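Amidohydrolase 3 domain-containing protein (Pyrococcus horikoshii, PDB 3IGH) probably hydrolyses carbon-nitrogen bonds other than peptide bonds as a metal-dependent amidohydrolase, its natural substrate not being established. Local coordinates at residues 278-281 with 285-288; 363-368 with 416-421; 446-449 with 455-458. One frame throughout, in Å; residues are numbered along the deposited sequence. Where two conformers were deposited one is given.

Contact 1. Residues 278-281 with 285-288; sequences KPYS and STSG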
ATOM      1  N   LYS A 278     -10.641  38.901 -17.014  1.00 40.44           N
ATOM      2  CA  LYS A 278     -10.922  40.348 -16.953  1.00 37.56           C
ATOM      3  C   LYS A 278     -11.014  40.733 -15.481  1.00 39.02           C
ATOM      4  O   LYS A 278     -11.299  39.868 -14.650  1.00 35.91           O
ATOM      5  CB  LYS A 278     -12.223  40.680 -17.683  1.00 39.17           C
ATOM      6  CG  LYS A 278     -12.081  40.768 -19.188  1.00 43.03           C
ATOM      7  CD  LYS A 278     -13.419  41.060 -19.845  1.00 66.41           C
ATOM      8  CE  LYS A 278     -13.331  40.955 -21.361  1.00 73.85           C
ATOM      9  NZ  LYS A 278     -14.684  40.979 -21.991  1.00 68.67           N
ATOM     10  N   PRO A 279     -10.747  42.013 -15.132  1.00 40.91           N
ATOM     11  CA  PRO A 279     -10.769  42.377 -13.707  1.00 38.14           C
ATOM     12  C   PRO A 279     -12.084  42.078 -12.970  1.00 36.15           C
ATOM     13  O   PRO A 279     -13.123  41.885 -13.607  1.00 36.50           O
ATOM     14  CB  PRO A 279     -10.479  43.882 -13.725  1.00 42.85           C
ATOM     15  CG  PRO A 279      -9.686  44.081 -14.988  1.00 41.26           C
ATOM     16  CD  PRO A 279     -10.357  43.164 -15.971  1.00 43.55           C
ATOM     17  N   TYR A 280     -12.003  41.995 -11.643  1.00 33.96           N
ATOM     18  CA  TYR A 280     -13.175  41.792 -10.785  1.00 36.11           C
ATOM     19  C   TYR A 280     -14.167  42.932 -10.958  1.00 37.60           C
ATOM     20  O   TYR A 280     -13.772  44.086 -11.144  1.00 36.30           O
ATOM     21  CB  TYR A 280     -12.751  41.679  -9.320  1.00 31.39           C
ATOM     22  CG  TYR A 280     -12.292  40.284  -8.954  1.00 38.57           C
ATOM     23  CD1 TYR A 280     -10.997  39.850  -9.252  1.00 35.73           C
ATOM     24  CD2 TYR A 280     -13.161  39.389  -8.334  1.00 33.97           C
ATOM     25  CE1 TYR A 280     -10.574  38.560  -8.924  1.00 34.62           C
ATOM     26  CE2 TYR A 280     -12.752  38.093  -7.999  1.00 30.32           C
ATOM     27  CZ  TYR A 280     -11.458  37.691  -8.307  1.00 35.57           C
ATOM     28  OH  TYR A 280     -11.051  36.425  -7.988  1.00 31.51           O
ATOM     29  N   SER A 281     -15.452  42.601 -10.925  1.00 40.24           N
ATOM     30  CA  SER A 281     -16.498  43.604 -11.119  1.00 40.80           C
ATOM     31  C   SER A 281     -16.615  44.581  -9.952  1.00 36.44           C
ATOM     32  O   SER A 281     -16.990  45.735 -10.150  1.00 43.42           O
ATOM     33  CB  SER A 281     -17.828  42.929 -11.420  1.00 38.59           C
ATOM     34  OG  SER A 281     -17.719  42.188 -12.618  1.00 36.44           O
ATOM     35  N   SER A 285      -9.215  47.003  -9.987  1.00 36.80           N
ATOM     36  CA  SER A 285      -7.761  47.093  -9.887  1.00 43.64           C
ATOM     37  C   SER A 285      -7.062  45.725  -9.900  1.00 48.19           C
ATOM     38  O   SER A 285      -5.834  45.657 -10.023  1.00 44.99           O
ATOM     39  CB  SER A 285      -7.346  47.891  -8.646  1.00 43.08           C
ATOM     40  OG  SER A 285      -7.432  47.120  -7.459  1.00 49.96           O
ATOM     41  N   THR A 286      -7.835  44.644  -9.780  1.00 42.88           N
ATOM     42  CA  THR A 286      -7.246  43.303  -9.674  1.00 39.25           C
ATOM     43  C   THR A 286      -7.952  42.252 -10.523  1.00 38.17           C
ATOM     44  O   THR A 286      -9.152  42.353 -10.783  1.00 35.55           O
ATOM     45  CB  THR A 286      -7.114  42.836  -8.188  1.00 45.49           C
ATOM     46  OG1 THR A 286      -6.283  41.670  -8.124  1.00 47.35           O
ATOM     47  CG2 THR A 286      -8.477  42.536  -7.551  1.00 38.84           C
ATOM     48  N   SER A 287      -7.189  41.252 -10.960  1.00 32.86           N
ATOM     49  CA  SER A 287      -7.715  40.124 -11.735  1.00 35.34           C
ATOM     50  C   SER A 287      -7.432  38.782 -11.051  1.00 30.31           C
ATOM     51  O   SER A 287      -7.657  37.722 -11.632  1.00 29.88           O
ATOM     52  CB  SER A 287      -7.121  40.118 -13.143  1.00 36.98           C
ATOM     53  OG  SER A 287      -7.558  41.233 -13.885  1.00 43.87           O
ATOM     54  N   GLY A 288      -6.931  38.842  -9.823  1.00 32.63           N
ATOM     55  CA  GLY A 288      -6.670  37.649  -9.033  1.00 30.73           C
ATOM     56  C   GLY A 288      -5.199  37.301  -9.036  1.00 39.74           C
ATOM     57  O   GLY A 288      -4.368  38.116  -9.408  1.00 38.64           O
TER

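Contact 2. Residues 363-368 with 416-421; sequences HFIISD and VNRGKG. With SO4 (sulfate ion), chain E.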
ATOM      1  N   HIS A 363     -22.783  23.226  -2.608  1.00 31.76           N
ATOM      2  CA  HIS A 363     -23.135  24.065  -1.460  1.00 33.39           C
ATOM      3  C   HIS A 363     -22.475  25.455  -1.449  1.00 36.65           C
ATOM      4  O   HIS A 363     -22.931  26.349  -0.730  1.00 30.80           O
ATOM      5  CB  HIS A 363     -22.961  23.327  -0.127  1.00 30.50           C
ATOM      6  CG  HIS A 363     -23.796  23.895   0.980  1.00 34.20           C
ATOM      7  ND1 HIS A 363     -23.322  24.850   1.850  1.00 32.30           N
ATOM      8  CD2 HIS A 363     -25.086  23.675   1.328  1.00 36.19           C
ATOM      9  CE1 HIS A 363     -24.275  25.178   2.705  1.00 36.25           C
ATOM     10  NE2 HIS A 363     -25.356  24.482   2.407  1.00 35.47           N
ATOM     11  N   PHE A 364     -21.429  25.649  -2.265  1.00 29.39           N
ATOM     12  CA  PHE A 364     -20.845  26.985  -2.479  1.00 29.98           C
ATOM     13  C   PHE A 364     -21.861  28.001  -3.030  1.00 31.92           C
ATOM     14  O   PHE A 364     -21.727  29.187  -2.772  1.00 33.85           O
ATOM     15  CB  PHE A 364     -19.627  26.934  -3.418  1.00 33.11           C
ATOM     16  CG  PHE A 364     -18.319  26.573  -2.734  1.00 32.08           C
ATOM     17  CD1 PHE A 364     -18.145  25.346  -2.104  1.00 38.30           C
ATOM     18  CD2 PHE A 364     -17.249  27.466  -2.747  1.00 47.12           C
ATOM     19  CE1 PHE A 364     -16.917  25.011  -1.493  1.00 31.28           C
ATOM     20  CE2 PHE A 364     -16.035  27.145  -2.134  1.00 45.02           C
ATOM     21  CZ  PHE A 364     -15.871  25.912  -1.510  1.00 41.65           C
ATOM     22  N   ILE A 365     -22.843  27.537  -3.806  1.00 32.44           N
ATOM     23  CA  ILE A 365     -23.971  28.382  -4.246  1.00 36.44           C
ATOM     24  C   ILE A 365     -24.632  29.089  -3.051  1.00 36.36           C
ATOM     25  O   ILE A 365     -24.920  30.289  -3.104  1.00 37.69           O
ATOM     26  CB  ILE A 365     -25.037  27.550  -5.009  1.00 37.44           C
ATOM     27  CG1 ILE A 365     -24.491  27.085  -6.363  1.00 34.44           C
ATOM     28  CG2 ILE A 365     -26.350  28.339  -5.208  1.00 39.17           C
ATOM     29  CD1 ILE A 365     -25.288  25.966  -6.968  1.00 36.82           C
ATOM     30  N   ILE A 366     -24.809  28.337  -1.966  1.00 36.82           N
ATOM     31  CA  ILE A 366     -25.453  28.854  -0.766  0.50 37.18           C
ATOM     32  C   ILE A 366     -24.550  29.774   0.047  1.00 40.13           C
ATOM     33  O   ILE A 366     -24.989  30.853   0.472  1.00 37.04           O
ATOM     34  CB  ILE A 366     -26.040  27.698   0.085  0.50 39.81           C
ATOM     35  CG1 ILE A 366     -27.334  27.217  -0.565  0.50 39.94           C
ATOM     36  CG2 ILE A 366     -26.301  28.122   1.539  0.50 39.66           C
ATOM     37  CD1 ILE A 366     -27.643  25.794  -0.286  0.50 38.32           C
ATOM     38  N   SER A 367     -23.294  29.365   0.244  1.00 33.21           N
ATOM     39  CA  SER A 367     -22.363  30.103   1.094  0.50 32.95           C
ATOM     40  C   SER A 367     -21.834  31.376   0.442  1.00 35.02           C
ATOM     41  O   SER A 367     -21.661  32.399   1.113  1.00 36.97           O
ATOM     42  CB  SER A 367     -21.192  29.209   1.516  0.50 34.48           C
ATOM     43  OG  SER A 367     -21.622  28.201   2.412  0.50 43.53           O
ATOM     44  N   ASP A 368     -21.573  31.311  -0.860  1.00 34.72           N
ATOM     45  CA  ASP A 368     -20.941  32.421  -1.570  1.00 34.66           C
ATOM     46  C   ASP A 368     -21.981  33.428  -2.070  1.00 32.43           C
ATOM     47  O   ASP A 368     -22.178  33.578  -3.281  1.00 32.32           O
ATOM     48  CB  ASP A 368     -20.088  31.912  -2.753  1.00 38.26           C
ATOM     49  CG  ASP A 368     -18.905  31.025  -2.321  1.00 49.46           C
ATOM     50  OD1 ASP A 368     -18.744  30.718  -1.117  1.00 46.27           O
ATOM     51  OD2 ASP A 368     -18.116  30.651  -3.212  1.00 66.62           O
ATOM     52  N   VAL A 416     -29.894  20.637  -6.651  1.00 33.37           N
ATOM     53  CA  VAL A 416     -31.248  20.489  -7.179  1.00 36.94           C
ATOM     54  C   VAL A 416     -31.985  21.833  -7.179  1.00 35.76           C
ATOM     55  O   VAL A 416     -32.605  22.198  -8.173  1.00 39.08           O
ATOM     56  CB  VAL A 416     -32.047  19.371  -6.427  1.00 35.39           C
ATOM     57  CG1 VAL A 416     -33.526  19.319  -6.882  1.00 41.84           C
ATOM     58  CG2 VAL A 416     -31.394  18.005  -6.657  1.00 32.44           C
ATOM     59  N   ASN A 417     -31.869  22.582  -6.083  1.00 35.26           N
ATOM     60  CA  ASN A 417     -32.649  23.811  -5.901  1.00 41.55           C
ATOM     61  C   ASN A 417     -31.903  25.130  -6.037  1.00 45.18           C
ATOM     62  O   ASN A 417     -32.523  26.202  -6.002  1.00 44.74           O
ATOM     63  CB  ASN A 417     -33.411  23.747  -4.574  1.00 36.15           C
ATOM     64  CG  ASN A 417     -34.417  22.623  -4.555  1.00 41.47           C
ATOM     65  OD1 ASN A 417     -35.191  22.466  -5.492  1.00 49.49           O
ATOM     66  ND2 ASN A 417     -34.399  21.824  -3.502  1.00 46.05           N
ATOM     67  N   ARG A 418     -30.579  25.046  -6.171  1.00 37.11           N
ATOM     68  CA  ARG A 418     -29.708  26.196  -6.476  1.00 39.88           C
ATOM     69  C   ARG A 418     -29.888  27.459  -5.635  1.00 39.01           C
ATOM     70  O   ARG A 418     -29.708  28.557  -6.135  1.00 36.14           O
ATOM     71  CB  ARG A 418     -29.749  26.538  -7.974  1.00 44.54           C
ATOM     72  CG  ARG A 418     -28.859  25.650  -8.814  1.00 45.79           C
ATOM     73  CD  ARG A 418     -28.718  26.143 -10.246  1.00 36.07           C
ATOM     74  NE  ARG A 418     -27.673  27.154 -10.447  1.00 36.66           N
ATOM     75  CZ  ARG A 418     -26.372  26.884 -10.589  1.00 35.56           C
ATOM     76  NH1 ARG A 418     -25.928  25.635 -10.502  1.00 27.20           N
ATOM     77  NH2 ARG A 418     -25.509  27.870 -10.796  1.00 31.94           N
ATOM     78  N   GLY A 419     -30.209  27.296  -4.358  1.00 36.87           N
ATOM     79  CA  GLY A 419     -30.338  28.433  -3.454  1.00 35.98           C
ATOM     80  C   GLY A 419     -31.629  29.219  -3.599  1.00 34.76           C
ATOM     81  O   GLY A 419     -31.677  30.390  -3.216  1.00 38.11           O
ATOM     82  N   LYS A 420     -32.655  28.592  -4.176  1.00 35.62           N
ATOM     83  CA  LYS A 420     -33.992  29.205  -4.276  1.00 42.79           C
ATOM     84  C   LYS A 420     -34.426  29.728  -2.907  1.00 44.72           C
ATOM     85  O   LYS A 420     -34.415  28.980  -1.926  1.00 38.13           O
ATOM     86  CB  LYS A 420     -35.011  28.199  -4.816  1.00 43.23           C
ATOM     87  CG  LYS A 420     -36.414  28.774  -5.050  1.00 49.34           C
ATOM     88  CD  LYS A 420     -37.264  27.866  -5.945  1.00 53.17           C
ATOM     89  CE  LYS A 420     -37.887  26.706  -5.176  1.00 83.81           C
ATOM     90  NZ  LYS A 420     -38.819  25.910  -6.032  1.00 88.47           N
ATOM     91  N   GLY A 421     -34.734  31.023  -2.845  1.00 42.64           N
ATOM     92  CA  GLY A 421     -35.161  31.672  -1.609  1.00 37.51           C
ATOM     93  C   GLY A 421     -34.052  31.937  -0.616  1.00 43.71           C
ATOM     94  O   GLY A 421     -34.321  32.199   0.561  1.00 45.02           O
TER
HETATM   95  S   SO4 E   4     -28.423  25.192   4.219  1.00 54.72           S
HETATM   96  O1  SO4 E   4     -29.116  24.642   5.379  1.00 56.57           O
HETATM   97  O2  SO4 E   4     -29.317  26.093   3.494  1.00 51.42           O
HETATM   98  O3  SO4 E   4     -27.226  25.902   4.656  1.00 54.59           O
HETATM   99  O4  SO4 E   4     -28.037  24.109   3.323  1.00 55.79           O

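Contact 3. Residues 446-449 with 455-458; sequences GSAR and DIGK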
ATOM      1  N   GLY A 446     -20.437   9.241  -9.806  1.00 27.62           N
ATOM      2  CA  GLY A 446     -19.741  10.391 -10.389  1.00 27.44           C
ATOM      3  C   GLY A 446     -18.475  10.699  -9.605  1.00 31.75           C
ATOM      4  O   GLY A 446     -17.384  10.753 -10.173  1.00 29.91           O
ATOM      5  N   SER A 447     -18.625  10.830  -8.288  1.00 27.02           N
ATOM      6  CA  SER A 447     -17.495  11.058  -7.380  1.00 27.61           C
ATOM      7  C   SER A 447     -16.441   9.948  -7.397  1.00 29.13           C
ATOM      8  O   SER A 447     -15.237  10.221  -7.360  1.00 28.01           O
ATOM      9  CB  SER A 447     -18.012  11.242  -5.969  1.00 27.67           C
ATOM     10  OG  SER A 447     -18.454  12.569  -5.759  1.00 33.20           O
ATOM     11  N   ALA A 448     -16.896   8.703  -7.462  1.00 29.62           N
ATOM     12  CA  ALA A 448     -15.985   7.561  -7.549  1.00 31.14           C
ATOM     13  C   ALA A 448     -15.150   7.589  -8.828  1.00 28.43           C
ATOM     14  O   ALA A 448     -13.932   7.410  -8.787  1.00 28.04           O
ATOM     15  CB  ALA A 448     -16.765   6.273  -7.456  1.00 28.10           C
ATOM     16  N   ARG A 449     -15.811   7.814  -9.959  1.00 27.23           N
ATOM     17  CA  ARG A 449     -15.120   7.899 -11.240  1.00 30.20           C
ATOM     18  C   ARG A 449     -14.121   9.044 -11.276  1.00 29.92           C
ATOM     19  O   ARG A 449     -13.003   8.871 -11.763  1.00 29.33           O
ATOM     20  CB  ARG A 449     -16.121   8.039 -12.387  1.00 30.34           C
ATOM     21  CG  ARG A 449     -16.904   6.761 -12.671  1.00 41.99           C
ATOM     22  CD  ARG A 449     -16.085   5.779 -13.495  1.00 38.53           C
ATOM     23  NE  ARG A 449     -16.092   6.178 -14.902  1.00 62.92           N
ATOM     24  CZ  ARG A 449     -15.440   5.549 -15.875  1.00 71.94           C
ATOM     25  NH1 ARG A 449     -14.705   4.474 -15.610  1.00 62.50           N
ATOM     26  NH2 ARG A 449     -15.520   6.001 -17.121  1.00 63.83           N
ATOM     27  N   ASP A 455     -14.194   0.449  -8.546  1.00 37.94           N
ATOM     28  CA  ASP A 455     -15.119  -0.504  -7.925  1.00 36.30           C
ATOM     29  C   ASP A 455     -16.016   0.120  -6.850  1.00 35.84           C
ATOM     30  O   ASP A 455     -16.513  -0.573  -5.972  1.00 31.71           O
ATOM     31  CB  ASP A 455     -14.358  -1.719  -7.379  1.00 40.19           C
ATOM     32  CG  ASP A 455     -13.293  -1.341  -6.356  1.00 47.47           C
ATOM     33  OD1 ASP A 455     -13.078  -0.132  -6.114  1.00 53.30           O
ATOM     34  OD2 ASP A 455     -12.664  -2.258  -5.789  1.00 55.48           O
ATOM     35  N   ILE A 456     -16.207   1.435  -6.902  1.00 33.09           N
ATOM     36  CA  ILE A 456     -17.103   2.103  -5.958  1.00 30.61           C
ATOM     37  C   ILE A 456     -18.152   2.896  -6.734  1.00 33.56           C
ATOM     38  O   ILE A 456     -17.881   3.366  -7.842  1.00 33.22           O
ATOM     39  CB  ILE A 456     -16.317   3.016  -4.957  1.00 33.26           C
ATOM     40  CG1 ILE A 456     -15.258   2.204  -4.193  1.00 28.89           C
ATOM     41  CG2 ILE A 456     -17.273   3.750  -3.993  1.00 28.32           C
ATOM     42  CD1 ILE A 456     -14.412   2.991  -3.186  1.00 31.79           C
ATOM     43  N   GLY A 457     -19.354   3.019  -6.175  1.00 35.36           N
ATOM     44  CA  GLY A 457     -20.325   3.983  -6.688  1.00 30.14           C
ATOM     45  C   GLY A 457     -21.625   3.378  -7.182  1.00 32.58           C
ATOM     46  O   GLY A 457     -22.629   4.086  -7.312  1.00 35.09           O
ATOM     47  N   LYS A 458     -21.593   2.077  -7.473  1.00 33.53           N
ATOM     48  CA  LYS A 458     -22.788   1.324  -7.864  0.50 38.75           C
ATOM     49  C   LYS A 458     -22.935   0.094  -6.969  1.00 40.25           C
ATOM     50  O   LYS A 458     -21.993  -0.291  -6.280  1.00 39.13           O
ATOM     51  CB  LYS A 458     -22.708   0.898  -9.332  0.50 40.19           C
ATOM     52  CG  LYS A 458     -22.853   2.033 -10.341  0.50 41.81           C
ATOM     53  CD  LYS A 458     -22.910   1.484 -11.765  0.50 42.56           C
ATOM     54  CE  LYS A 458     -22.764   2.585 -12.806  0.50 54.24           C
ATOM     55  NZ  LYS A 458     -23.946   3.488 -12.881  0.50 53.80           N
TER

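Contact 1. Residues 278-281 with 285-288
Lys278 meets Ser287 through its backbone alone: its carbonyl carbon lies 3.8 Å from Ser287 OG, while its side chain departs from the contact. Pro279 makes the fuller approach. The hydroxyl of Ser287 lies against the proline, with OG 3.4 Å from Pro279 CA and 3.7 Å from Pro279 CG, and the carbonyl oxygen of Thr286 also rests on Pro279 CA at 3.3 Å. That same oxygen takes the one hydrogen bond across the contact, from Tyr280 N to Thr286 O at 3.0 Å; it is nearly straight, with an N-H...O angle of 166°. The phenol ring then meets the second segment edge-on. Its CG sits beside the backbone N (chi1 -83°), which brings the ring edge to Thr286 O and Gly288 N, both near the ring plane, with CE1 3.8 Å from Gly288 N. Within the second segment, a weak bond from Gly288 N to Thr286 OG1 makes an ST turn. Between the two segments, a single backbone bond and a ring edge illustrate how a surface loop can fold without regular structure. Tyr280 OH is hydrogen-bonded to the carbonyl oxygen of Ala274, and Arg379 holds the carbonyls of Lys278 and Pro279. Along the chain, the loop runs from strand 256-264 to helix 294-305, with backbone bonds joining Ser287 to Leu276 and Ser281 to Arg374 in helix 371-375.

Contact 2. Residues 363-368 with 416-421
Beside the place where Ile365 and Ile366 meet the turn at Arg418 and Gly419, a short polar bond runs from His363 NE2 to O4 of a sulfate, 2.9 Å long with an N-H...O angle of 158°. A second, weak bond reaches O3 of the same ion. The sulfate sits at the edge of the imidazole with its sulfur in the ring plane, and Lys422 is another of its donors. It probably comes from the crystallisation liquor. The bond from the far nitrogen, ND1, to Glu404 probably sets the rotation of the ring, with the sulfate at the other nitrogen. Between the two segments themselves the contact is apolar against polar. Ile365 points toward the turn and divides its branches: CG2 lies 3.5 Å from Arg418 O, while CD1 comes over one face of the guanidinium, 3.6 Å from Arg418 NH1 and offset toward the rim. Arg418 bends at its third torsion (chi3 85°) to bring that face against the methyl, and the two side chains cross at about a right angle. Its NH1 bonds the carbonyl of Tyr384 and its NE bonds Thr429 OG1. Gly419, at positive phi and without a side chain, lets the helix draw near, its CA 5.6 Å from the CA of Ile366. Arg418 and Gly419 are the central residues of a type I' turn that ends helix 408-417; the contact sets it against helix 364-367, with Phe386 of helix 386-392 and Leu425 of helix 425-429 packed alongside.

Contact 3. Residues 446-449 with 455-458
Ala448 and Ile456 make almost all of this small contact, and the side chain of Ile456 is a convenient thread through it. Its CB lies 4.1 Å from Ala448 CB, an apolar touch between the root of one side chain and the whole of the other. From there the chain forks. CG2, anti to the backbone N, stays on the helix side and remains 4.3 Å from Ala448 CB. CG1 lies beside the backbone N (chi1 -57°) and leads away from the alanine, and CD1 carries on in an extended line (chi2 180°), 5.9 Å from Ala448 CB at the tip. The isoleucine side chain also packs on Phe64, Asn230 and Phe232. The tightest approach belongs to the backbone: Ile456 O comes to 3.1 Å from Ala448 CB, so the methyl is pressed on the carbonyl as well as on the branch point. Gly457 follows at once, its CA 4.3 Å from Ala448 CB. Its positive phi is one that glycine takes readily, and with no side chain of its own it lets the loop backbone pass close to that methyl. The example is one of two segments that meet chiefly through one methyl group, with no hydrogen bond between them. The contact thus lies where helix 436-450 passes into the loop leading to strand 467-470, with Phe64 of strand 58-68 touching both Ala448 and Ile456, and strand 230-235 lying against the isoleucine.

In the fold
Read from the N terminus, the three contacts come strictly in series, none enclosing or crossing another, and all lie in the part of the chain assigned to the amidohydrolase family, whose fold is a TIM barrel. Contact 1 closes a tight surface loop, three residues between its segments, on the way from strand 256-264 to helix 294-305. Contact 2 spans much further: its 47 intervening residues include helices and strand 395-397, and it joins helix 364-367, just after strand 357-360, to the end of helix 408-417. Contact 3 is short again, folding the loop that leads to strand 467-470 back on helix 436-450. Their centres are about 24 Å (1 and 2), 25 Å (2 and 3) and 38 Å (1 and 3) apart.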